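Local coordinates for protein bitiscetin (PDB 1JWI) that binds von Willebrand factor and induces its A1 domain to engage platelet GPIbalpha, so that platelets aggregate, at residues 65-70 against 112-117. Residues are numbered along the deposited sequence; the frame is centred on the assembly and turned at random.
Sequences DAWIGL and WTDLPC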
loop_
_atom_site.group_PDB
_atom_site.type_symbol
_atom_site.label_atom_id
_atom_site.label_comp_id
_atom_site.label_asym_id
_atom_site.label_seq_id
_atom_site.Cartn_x
_atom_site.Cartn_y
_atom_site.Cartn_z
ATOM N N ASP A 65 -15.374 4.836 5.323
ATOM C CA ASP A 65 -14.945 3.452 5.281
ATOM C C ASP A 65 -15.105 3.056 6.753
ATOM O O ASP A 65 -15.321 3.920 7.609
ATOM C CB ASP A 65 -13.473 3.332 4.868
ATOM C CG ASP A 65 -13.214 3.840 3.450
ATOM O OD1 ASP A 65 -12.717 4.974 3.304
ATOM O OD2 ASP A 65 -13.513 3.112 2.490
ATOM N N ALA A 66 -15.011 1.769 7.059
ATOM C CA ALA A 66 -15.140 1.333 8.446
ATOM C C ALA A 66 -13.974 0.428 8.833
ATOM O O ALA A 66 -13.693 -0.558 8.153
ATOM C CB ALA A 66 -16.465 0.607 8.645
ATOM N N TRP A 67 -13.281 0.782 9.912
ATOM C CA TRP A 67 -12.140 0.010 10.402
ATOM C C TRP A 67 -12.455 -1.420 10.820
ATOM O O TRP A 67 -13.473 -1.677 11.474
ATOM C CB TRP A 67 -11.516 0.685 11.637
ATOM C CG TRP A 67 -10.818 1.986 11.398
ATOM C CD1 TRP A 67 -10.975 3.142 12.112
ATOM C CD2 TRP A 67 -9.801 2.251 10.426
ATOM N NE1 TRP A 67 -10.115 4.107 11.646
ATOM C CE2 TRP A 67 -9.382 3.587 10.612
ATOM C CE3 TRP A 67 -9.199 1.486 9.419
ATOM C CZ2 TRP A 67 -8.387 4.178 9.825
ATOM C CZ3 TRP A 67 -8.208 2.076 8.634
ATOM C CH2 TRP A 67 -7.814 3.407 8.844
ATOM N N ILE A 68 -11.575 -2.343 10.436
ATOM C CA ILE A 68 -11.669 -3.735 10.865
ATOM C C ILE A 68 -10.286 -4.014 11.472
ATOM O O ILE A 68 -9.373 -3.195 11.319
ATOM C CB ILE A 68 -11.980 -4.745 9.718
ATOM C CG1 ILE A 68 -11.011 -4.579 8.553
ATOM C CG2 ILE A 68 -13.435 -4.589 9.282
ATOM C CD1 ILE A 68 -11.223 -5.652 7.477
ATOM N N GLY A 69 -10.124 -5.146 12.145
ATOM C CA GLY A 69 -8.862 -5.425 12.820
ATOM C C GLY A 69 -7.614 -5.869 12.084
ATOM O O GLY A 69 -6.712 -6.409 12.712
ATOM N N LEU A 70 -7.530 -5.630 10.783
ATOM C CA LEU A 70 -6.365 -6.058 10.018
ATOM C C LEU A 70 -5.331 -4.948 9.826
ATOM O O LEU A 70 -5.693 -3.809 9.523
ATOM C CB LEU A 70 -6.829 -6.573 8.659
ATOM C CG LEU A 70 -5.787 -7.287 7.809
ATOM C CD1 LEU A 70 -5.350 -8.574 8.500
ATOM C CD2 LEU A 70 -6.393 -7.592 6.440
ATOM N N TRP A 112 -12.146 -5.240 1.173
ATOM C CA TRP A 112 -11.244 -4.552 2.093
ATOM C C TRP A 112 -10.258 -3.651 1.348
ATOM O O TRP A 112 -9.811 -3.983 0.252
ATOM C CB TRP A 112 -10.479 -5.570 2.943
ATOM C CG TRP A 112 -11.372 -6.557 3.655
ATOM C CD1 TRP A 112 -12.710 -6.419 3.918
ATOM C CD2 TRP A 112 -10.978 -7.808 4.236
ATOM N NE1 TRP A 112 -13.168 -7.509 4.627
ATOM C CE2 TRP A 112 -12.128 -8.376 4.834
ATOM C CE3 TRP A 112 -9.764 -8.505 4.310
ATOM C CZ2 TRP A 112 -12.100 -9.609 5.497
ATOM C CZ3 TRP A 112 -9.733 -9.736 4.975
ATOM C CH2 TRP A 112 -10.896 -10.272 5.557
ATOM N N THR A 113 -9.919 -2.514 1.950
ATOM C CA THR A 113 -8.997 -1.567 1.330
ATOM C C THR A 113 -7.972 -1.036 2.339
ATOM O O THR A 113 -8.266 -0.930 3.530
ATOM C CB THR A 113 -9.786 -0.377 0.707
ATOM O OG1 THR A 113 -8.900 0.449 -0.062
ATOM C CG2 THR A 113 -10.446 0.456 1.790
ATOM N N ASP A 114 -6.770 -0.721 1.859
ATOM C CA ASP A 114 -5.706 -0.195 2.714
ATOM C C ASP A 114 -5.883 1.309 2.869
ATOM O O ASP A 114 -6.077 2.019 1.887
ATOM C CB ASP A 114 -4.329 -0.498 2.115
ATOM C CG ASP A 114 -4.175 0.044 0.713
ATOM O OD1 ASP A 114 -3.240 0.847 0.485
ATOM O OD2 ASP A 114 -4.987 -0.327 -0.156
ATOM N N LEU A 115 -5.795 1.788 4.106
ATOM C CA LEU A 115 -5.993 3.204 4.410
ATOM C C LEU A 115 -4.972 3.754 5.398
ATOM O O LEU A 115 -4.287 2.998 6.083
ATOM C CB LEU A 115 -7.388 3.400 5.012
ATOM C CG LEU A 115 -8.589 2.937 4.186
ATOM C CD1 LEU A 115 -9.812 2.767 5.084
ATOM C CD2 LEU A 115 -8.847 3.958 3.092
ATOM N N PRO A 116 -4.863 5.092 5.486
ATOM C CA PRO A 116 -3.918 5.710 6.422
ATOM C C PRO A 116 -4.428 5.393 7.824
ATOM O O PRO A 116 -5.577 5.683 8.142
ATOM C CB PRO A 116 -4.033 7.203 6.102
ATOM C CG PRO A 116 -4.472 7.218 4.662
ATOM C CD PRO A 116 -5.495 6.111 4.632
ATOM N N CYS A 117 -3.584 4.797 8.656
ATOM C CA CYS A 117 -3.981 4.435 10.009
ATOM C C CYS A 117 -4.436 5.630 10.846
ATOM O O CYS A 117 -5.180 5.465 11.811
ATOM C CB CYS A 117 -2.828 3.745 10.726
ATOM S SG CYS A 117 -2.326 2.126 10.061
#
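Ile68 and Trp112 meet at one end of this contact, where the CD1 methyl of the isoleucine sits 3.7 Å from the centroid of the indole five-membered ring and almost exactly on its normal, a CH-pi contact over the face. Ile68 CG1 lies between the backbone N and the carbonyl carbon (chi1 52°), and with CD1 anti to CA the branch reaches out over the indole. Leu70 adds its CD2 methyl obliquely, 4.1 Å from Trp112 CE3. Toward the other end, Leu115 takes up the space between Trp67 and Asp65. Its CB lies 3.9 Å from Trp67 CH2, and its CD1 approaches Asp65 CB at 3.7 Å. With CG anti to its carbonyl carbon (chi1 -69°), Trp67 brings the six-membered ring against the end of 112-117, and Pro116 O lies near the ring plane at its edge, 3.3 Å from CH2. Trp67 NE1 donates to Gly23 O, and Asp65 OD2 accepts from Val105 N. Strand 100-103 runs between the two segments in the antiparallel sheet, so side chains make the contact, apart from the backbone carbonyls that Trp67 meets; the Cys117–Cys100 disulfide ties 112-117 to that middle strand. An aromatic side chain of the partner chain also meets the Trp112 ring. This packing belongs to the C-type lectin-like fold of a snaclec heterodimer, at the subunit interface where Leu70 pairs with a strand of the other chain and the sheet continues into it.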